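PDB 4N0T: U4/U6 snRNA-associated-splicing factor PRP24 from Saccharomyces cerevisiae, which binds U6 snRNA, promotes its annealing with U4 snRNA and serves as a recycling factor of the spliceosome. Local coordinates for residues F29-D39 with R52-A63. Numbering follows the deposited sequence.
Sequences FKHCGPIIHVD and RIEFARYDGALA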
ATOM      1  N   PHE A  29     -16.351   0.193 -29.281  1.00 32.70           N
ATOM      2  CA  PHE A  29     -16.230   1.564 -28.775  1.00 33.43           C
ATOM      3  C   PHE A  29     -14.974   2.317 -29.225  1.00 39.93           C
ATOM      4  O   PHE A  29     -14.838   3.509 -28.942  1.00 37.79           O
ATOM      5  CB  PHE A  29     -16.280   1.576 -27.238  1.00 28.74           C
ATOM      6  CG  PHE A  29     -17.649   1.333 -26.663  1.00 24.10           C
ATOM      7  CD1 PHE A  29     -18.560   2.372 -26.541  1.00 20.77           C
ATOM      8  CD2 PHE A  29     -18.018   0.069 -26.222  1.00 24.59           C
ATOM      9  CE1 PHE A  29     -19.816   2.146 -26.006  1.00 22.42           C
ATOM     10  CE2 PHE A  29     -19.269  -0.154 -25.678  1.00 25.70           C
ATOM     11  CZ  PHE A  29     -20.165   0.881 -25.571  1.00 24.78           C
ATOM     12  N   LYS A  30     -14.042   1.648 -29.895  1.00 44.32           N
ATOM     13  CA  LYS A  30     -12.764   2.311 -30.162  1.00 50.76           C
ATOM     14  C   LYS A  30     -12.855   3.482 -31.147  1.00 51.13           C
ATOM     15  O   LYS A  30     -11.971   4.338 -31.162  1.00 53.31           O
ATOM     16  CB  LYS A  30     -11.641   1.321 -30.517  1.00 56.10           C
ATOM     17  CG  LYS A  30     -11.735   0.617 -31.864  1.00 61.04           C
ATOM     18  CD  LYS A  30     -10.614  -0.431 -31.946  1.00 64.44           C
ATOM     19  CE  LYS A  30     -10.219  -0.776 -33.376  1.00 64.35           C
ATOM     20  NZ  LYS A  30     -11.227  -1.629 -34.051  1.00 64.54           N
ATOM     21  N   HIS A  31     -13.930   3.537 -31.933  1.00 50.21           N
ATOM     22  CA  HIS A  31     -14.192   4.710 -32.776  1.00 51.23           C
ATOM     23  C   HIS A  31     -14.629   5.930 -31.952  1.00 45.25           C
ATOM     24  O   HIS A  31     -14.556   7.066 -32.433  1.00 45.34           O
ATOM     25  CB  HIS A  31     -15.247   4.409 -33.850  1.00 58.57           C
ATOM     26  CG  HIS A  31     -14.760   3.541 -34.974  1.00 65.39           C
ATOM     27  ND1 HIS A  31     -13.611   2.777 -34.885  1.00 67.53           N
ATOM     28  CD2 HIS A  31     -15.266   3.316 -36.205  1.00 66.28           C
ATOM     29  CE1 HIS A  31     -13.438   2.121 -36.018  1.00 67.63           C
ATOM     30  NE2 HIS A  31     -14.427   2.427 -36.837  1.00 67.56           N
ATOM     31  N   CYS A  32     -15.085   5.705 -30.720  1.00 36.42           N
ATOM     32  CA  CYS A  32     -15.516   6.811 -29.863  1.00 32.90           C
ATOM     33  C   CYS A  32     -14.341   7.664 -29.425  1.00 30.27           C
ATOM     34  O   CYS A  32     -14.501   8.843 -29.100  1.00 34.27           O
ATOM     35  CB  CYS A  32     -16.231   6.296 -28.614  1.00 29.04           C
ATOM     36  SG  CYS A  32     -17.794   5.516 -28.943  1.00 33.07           S
ATOM     37  N   GLY A  33     -13.154   7.068 -29.411  1.00 30.64           N
ATOM     38  CA  GLY A  33     -11.978   7.747 -28.896  1.00 31.67           C
ATOM     39  C   GLY A  33     -11.035   6.737 -28.280  1.00 33.19           C
ATOM     40  O   GLY A  33     -11.441   5.613 -27.971  1.00 28.90           O
ATOM     41  N   PRO A  34      -9.763   7.120 -28.115  1.00 33.72           N
ATOM     42  CA  PRO A  34      -8.773   6.209 -27.536  1.00 32.47           C
ATOM     43  C   PRO A  34      -9.162   5.738 -26.126  1.00 29.23           C
ATOM     44  O   PRO A  34      -9.631   6.525 -25.303  1.00 25.05           O
ATOM     45  CB  PRO A  34      -7.486   7.050 -27.510  1.00 36.49           C
ATOM     46  CG  PRO A  34      -7.920   8.466 -27.724  1.00 38.45           C
ATOM     47  CD  PRO A  34      -9.165   8.393 -28.548  1.00 37.50           C
ATOM     48  N   ILE A  35      -8.971   4.448 -25.873  1.00 32.89           N
ATOM     49  CA  ILE A  35      -9.374   3.826 -24.613  1.00 28.07           C
ATOM     50  C   ILE A  35      -8.148   3.454 -23.775  1.00 28.18           C
ATOM     51  O   ILE A  35      -7.187   2.878 -24.292  1.00 31.21           O
ATOM     52  CB  ILE A  35     -10.221   2.569 -24.890  1.00 27.05           C
ATOM     53  CG1 ILE A  35     -11.507   2.962 -25.630  1.00 24.95           C
ATOM     54  CG2 ILE A  35     -10.531   1.821 -23.589  1.00 25.66           C
ATOM     55  CD1 ILE A  35     -12.370   1.795 -26.073  1.00 26.33           C
ATOM     56  N   ILE A  36      -8.189   3.788 -22.488  1.00 23.69           N
ATOM     57  CA  ILE A  36      -7.127   3.428 -21.549  1.00 27.66           C
ATOM     58  C   ILE A  36      -7.300   2.007 -21.005  1.00 28.78           C
ATOM     59  O   ILE A  36      -6.334   1.244 -20.926  1.00 27.86           O
ATOM     60  CB  ILE A  36      -7.060   4.424 -20.368  1.00 30.01           C
ATOM     61  CG1 ILE A  36      -6.678   5.822 -20.866  1.00 31.46           C
ATOM     62  CG2 ILE A  36      -6.062   3.962 -19.308  1.00 31.26           C
ATOM     63  CD1 ILE A  36      -6.531   6.843 -19.756  1.00 38.58           C
ATOM     64  N   HIS A  37      -8.527   1.653 -20.623  1.00 23.43           N
ATOM     65  CA  HIS A  37      -8.759   0.347 -20.017  1.00 23.32           C
ATOM     66  C   HIS A  37     -10.207  -0.109 -20.187  1.00 23.01           C
ATOM     67  O   HIS A  37     -11.125   0.716 -20.210  1.00 21.25           O
ATOM     68  CB  HIS A  37      -8.382   0.372 -18.529  1.00 29.02           C
ATOM     69  CG  HIS A  37      -8.164  -0.990 -17.947  1.00 43.28           C
ATOM     70  ND1 HIS A  37      -9.118  -1.642 -17.193  1.00 49.14           N
ATOM     71  CD2 HIS A  37      -7.111  -1.833 -18.031  1.00 50.00           C
ATOM     72  CE1 HIS A  37      -8.655  -2.823 -16.829  1.00 49.43           C
ATOM     73  NE2 HIS A  37      -7.441  -2.968 -17.324  1.00 51.91           N
ATOM     74  N   VAL A  38     -10.396  -1.421 -20.301  1.00 24.34           N
ATOM     75  CA  VAL A  38     -11.725  -2.016 -20.380  1.00 21.98           C
ATOM     76  C   VAL A  38     -11.831  -3.173 -19.392  1.00 22.74           C
ATOM     77  O   VAL A  38     -10.981  -4.061 -19.398  1.00 25.18           O
ATOM     78  CB  VAL A  38     -12.000  -2.575 -21.783  1.00 23.26           C
ATOM     79  CG1 VAL A  38     -13.324  -3.330 -21.802  1.00 22.91           C
ATOM     80  CG2 VAL A  38     -12.020  -1.448 -22.811  1.00 23.04           C
ATOM     81  N   ASP A  39     -12.850  -3.154 -18.537  1.00 19.70           N
ATOM     82  CA  ASP A  39     -13.179  -4.331 -17.722  1.00 17.00           C
ATOM     83  C   ASP A  39     -14.566  -4.844 -18.086  1.00 19.09           C
ATOM     84  O   ASP A  39     -15.481  -4.053 -18.284  1.00 23.56           O
ATOM     85  CB  ASP A  39     -13.149  -3.987 -16.237  1.00 18.50           C
ATOM     86  CG  ASP A  39     -11.773  -3.582 -15.764  1.00 26.91           C
ATOM     87  OD1 ASP A  39     -10.894  -4.466 -15.698  1.00 30.25           O
ATOM     88  OD2 ASP A  39     -11.576  -2.388 -15.456  1.00 26.81           O
ATOM     89  N   ARG A  52     -16.842  -1.660 -17.855  1.00 17.02           N
ATOM     90  CA  ARG A  52     -16.332  -0.365 -17.454  1.00 16.97           C
ATOM     91  C   ARG A  52     -15.327   0.033 -18.521  1.00 18.08           C
ATOM     92  O   ARG A  52     -14.432  -0.742 -18.850  1.00 19.12           O
ATOM     93  CB  ARG A  52     -15.628  -0.483 -16.093  1.00 15.31           C
ATOM     94  CG  ARG A  52     -14.855   0.741 -15.678  1.00 17.71           C
ATOM     95  CD  ARG A  52     -14.084   0.444 -14.390  1.00 20.51           C
ATOM     96  NE  ARG A  52     -13.373   1.613 -13.902  1.00 24.17           N
ATOM     97  CZ  ARG A  52     -12.158   1.960 -14.308  1.00 30.89           C
ATOM     98  NH1 ARG A  52     -11.530   1.214 -15.202  1.00 36.25           N
ATOM     99  NH2 ARG A  52     -11.570   3.039 -13.813  1.00 36.35           N
ATOM    100  N   ILE A  53     -15.486   1.227 -19.089  1.00 15.91           N
ATOM    101  CA  ILE A  53     -14.557   1.688 -20.119  1.00 16.49           C
ATOM    102  C   ILE A  53     -13.991   3.032 -19.702  1.00 16.13           C
ATOM    103  O   ILE A  53     -14.734   4.014 -19.531  1.00 17.75           O
ATOM    104  CB  ILE A  53     -15.232   1.808 -21.515  1.00 16.92           C
ATOM    105  CG1 ILE A  53     -15.917   0.498 -21.899  1.00 20.40           C
ATOM    106  CG2 ILE A  53     -14.196   2.179 -22.585  1.00 19.33           C
ATOM    107  CD1 ILE A  53     -16.769   0.631 -23.167  1.00 22.99           C
ATOM    108  N   GLU A  54     -12.675   3.075 -19.504  1.00 18.68           N
ATOM    109  CA  GLU A  54     -12.011   4.318 -19.154  1.00 20.15           C
ATOM    110  C   GLU A  54     -11.408   4.898 -20.429  1.00 19.25           C
ATOM    111  O   GLU A  54     -10.514   4.293 -21.032  1.00 22.28           O
ATOM    112  CB  GLU A  54     -10.923   4.080 -18.108  1.00 20.43           C
ATOM    113  CG  GLU A  54     -10.221   5.361 -17.698  1.00 20.29           C
ATOM    114  CD  GLU A  54      -9.145   5.134 -16.660  1.00 29.31           C
ATOM    115  OE1 GLU A  54      -9.028   3.993 -16.160  1.00 32.01           O
ATOM    116  OE2 GLU A  54      -8.418   6.101 -16.343  1.00 24.52           O
ATOM    117  N   PHE A  55     -11.912   6.057 -20.848  1.00 23.02           N
ATOM    118  CA  PHE A  55     -11.425   6.708 -22.063  1.00 23.19           C
ATOM    119  C   PHE A  55     -10.257   7.622 -21.740  1.00 24.64           C
ATOM    120  O   PHE A  55     -10.131   8.096 -20.616  1.00 24.71           O
ATOM    121  CB  PHE A  55     -12.552   7.500 -22.738  1.00 21.89           C
ATOM    122  CG  PHE A  55     -13.519   6.629 -23.472  1.00 20.81           C
ATOM    123  CD1 PHE A  55     -13.257   6.229 -24.778  1.00 22.08           C
ATOM    124  CD2 PHE A  55     -14.673   6.176 -22.850  1.00 18.87           C
ATOM    125  CE1 PHE A  55     -14.142   5.399 -25.467  1.00 22.24           C
ATOM    126  CE2 PHE A  55     -15.556   5.352 -23.521  1.00 17.19           C
ATOM    127  CZ  PHE A  55     -15.293   4.960 -24.835  1.00 21.63           C
ATOM    128  N   ALA A  56      -9.402   7.851 -22.732  1.00 25.37           N
ATOM    129  CA  ALA A  56      -8.289   8.779 -22.571  1.00 26.66           C
ATOM    130  C   ALA A  56      -8.780  10.187 -22.247  1.00 27.31           C
ATOM    131  O   ALA A  56      -8.183  10.887 -21.429  1.00 28.31           O
ATOM    132  CB  ALA A  56      -7.437   8.796 -23.822  1.00 26.60           C
ATOM    133  N   ARG A  57      -9.862  10.604 -22.897  1.00 25.49           N
ATOM    134  CA  ARG A  57     -10.375  11.967 -22.742  1.00 27.57           C
ATOM    135  C   ARG A  57     -11.893  12.002 -22.602  1.00 28.97           C
ATOM    136  O   ARG A  57     -12.574  11.066 -23.019  1.00 26.76           O
ATOM    137  CB  ARG A  57      -9.938  12.833 -23.934  1.00 31.20           C
ATOM    138  CG  ARG A  57      -8.428  13.035 -24.031  1.00 36.68           C
ATOM    139  CD  ARG A  57      -8.047  13.903 -25.223  1.00 41.30           C
ATOM    140  NE  ARG A  57      -8.056  13.159 -26.481  1.00 45.58           N
ATOM    141  CZ  ARG A  57      -7.142  12.251 -26.820  1.00 47.03           C
ATOM    142  NH1 ARG A  57      -6.146  11.958 -25.987  1.00 45.90           N
ATOM    143  NH2 ARG A  57      -7.225  11.631 -27.990  1.00 48.32           N
ATOM    144  N   TYR A  58     -12.409  13.093 -22.039  1.00 27.11           N
ATOM    145  CA  TYR A  58     -13.841  13.242 -21.773  1.00 25.72           C
ATOM    146  C   TYR A  58     -14.707  13.117 -23.025  1.00 28.93           C
ATOM    147  O   TYR A  58     -15.819  12.576 -22.963  1.00 26.01           O
ATOM    148  CB  TYR A  58     -14.116  14.575 -21.075  1.00 25.50           C
ATOM    149  CG  TYR A  58     -15.510  14.699 -20.509  1.00 26.69           C
ATOM    150  CD1 TYR A  58     -15.931  13.884 -19.469  1.00 29.03           C
ATOM    151  CD2 TYR A  58     -16.405  15.645 -21.005  1.00 31.55           C
ATOM    152  CE1 TYR A  58     -17.204  13.995 -18.944  1.00 31.34           C
ATOM    153  CE2 TYR A  58     -17.681  15.765 -20.479  1.00 32.17           C
ATOM    154  CZ  TYR A  58     -18.070  14.936 -19.450  1.00 33.97           C
ATOM    155  OH  TYR A  58     -19.336  15.043 -18.925  1.00 38.65           O
ATOM    156  N   ASP A  59     -14.198  13.602 -24.155  1.00 30.53           N
ATOM    157  CA  ASP A  59     -14.917  13.518 -25.423  1.00 30.03           C
ATOM    158  C   ASP A  59     -15.190  12.078 -25.833  1.00 28.17           C
ATOM    159  O   ASP A  59     -16.192  11.800 -26.499  1.00 27.66           O
ATOM    160  CB  ASP A  59     -14.138  14.235 -26.533  1.00 34.81           C
ATOM    161  CG  ASP A  59     -14.340  15.744 -26.510  1.00 42.35           C
ATOM    162  OD1 ASP A  59     -15.247  16.218 -25.784  1.00 47.67           O
ATOM    163  OD2 ASP A  59     -13.598  16.455 -27.228  1.00 39.73           O
ATOM    164  N   GLY A  60     -14.296  11.166 -25.448  1.00 29.33           N
ATOM    165  CA  GLY A  60     -14.476   9.752 -25.745  1.00 26.20           C
ATOM    166  C   GLY A  60     -15.622   9.166 -24.936  1.00 22.85           C
ATOM    167  O   GLY A  60     -16.432   8.371 -25.446  1.00 21.53           O
ATOM    168  N   ALA A  61     -15.688   9.554 -23.668  1.00 20.98           N
ATOM    169  CA  ALA A  61     -16.790   9.147 -22.795  1.00 22.48           C
ATOM    170  C   ALA A  61     -18.112   9.691 -23.322  1.00 25.25           C
ATOM    171  O   ALA A  61     -19.123   8.992 -23.331  1.00 22.17           O
ATOM    172  CB  ALA A  61     -16.554   9.628 -21.388  1.00 20.33           C
ATOM    173  N   LEU A  62     -18.107  10.954 -23.749  1.00 23.56           N
ATOM    174  CA  LEU A  62     -19.309  11.540 -24.347  1.00 24.46           C
ATOM    175  C   LEU A  62     -19.756  10.760 -25.568  1.00 21.59           C
ATOM    176  O   LEU A  62     -20.940  10.458 -25.727  1.00 28.07           O
ATOM    177  CB  LEU A  62     -19.052  12.997 -24.737  1.00 28.48           C
ATOM    178  CG  LEU A  62     -18.915  13.966 -23.565  1.00 31.90           C
ATOM    179  CD1 LEU A  62     -18.656  15.384 -24.067  1.00 34.68           C
ATOM    180  CD2 LEU A  62     -20.158  13.919 -22.687  1.00 28.36           C
ATOM    181  N   ALA A  63     -18.809  10.435 -26.439  1.00 21.95           N
ATOM    182  CA  ALA A  63     -19.127   9.698 -27.650  1.00 25.45           C
ATOM    183  C   ALA A  63     -19.687   8.307 -27.329  1.00 26.62           C
ATOM    184  O   ALA A  63     -20.617   7.839 -27.992  1.00 24.05           O
ATOM    185  CB  ALA A  63     -17.902   9.587 -28.530  1.00 27.16           C
TER
HETATM  186  O   HOH W   1     -10.753   9.150 -25.387  1.00 28.73           O
HETATM  187  O   HOH W   2     -11.942  -0.300 -17.118  1.00 33.77           O
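Phe-29, in helix 22-29, lays one ring face against the CD1 methyl of Ile-53, 3.7 Å from the ring centroid, in the first RNA recognition motif of Prp24. Here the edge strand 35-42 pairs antiparallel with strand 49-55, and the turn leading into it packs on helix 58-65. Cys-32 puts CB against CB of Ala-63, while its carbonyl O receives a CA-H...O contact from Gly-60. Gly-33, with backbone angles that call for glycine, passes close to Gly-60 and sets its carbonyl O at the edge of the Phe-55 ring. Pro-34 O accepts a nearly straight bond from Ala-56 N (2.9 Å) and a water that is also held by Arg-57 N. With CG1 anti to its carbonyl carbon (chi1 -62°), Ile-35 brings CG1 to CE1 of Phe-55 (3.6 Å) while CG2 meets CG2 of Ile-53. Cutting this side chain back to an alanine is likely to open a gap beside Phe-55 CE1 and Ile-53 CG2 and to take away the contact with Tyr-26 of helix 22-29. A classic beta bulge follows: Ile-36 N (2.8 Å) and, weakly, His-37 N (3.3 Å) both donate to Glu-54 O. Val-38 joins Ile-53 on the helix-covered face, whereas Asp-39 and Arg-52 lie side by side on the other, their planes 46° apart. Arg-52, extended from CG to NE, also bridges to Asp-132 of the second RNA recognition motif. The Asp-39 OD2 to Arg-52 NH1 salt bridge is long, 3.6 Å, and one water spans it, donating to OD2 and accepting from NH1.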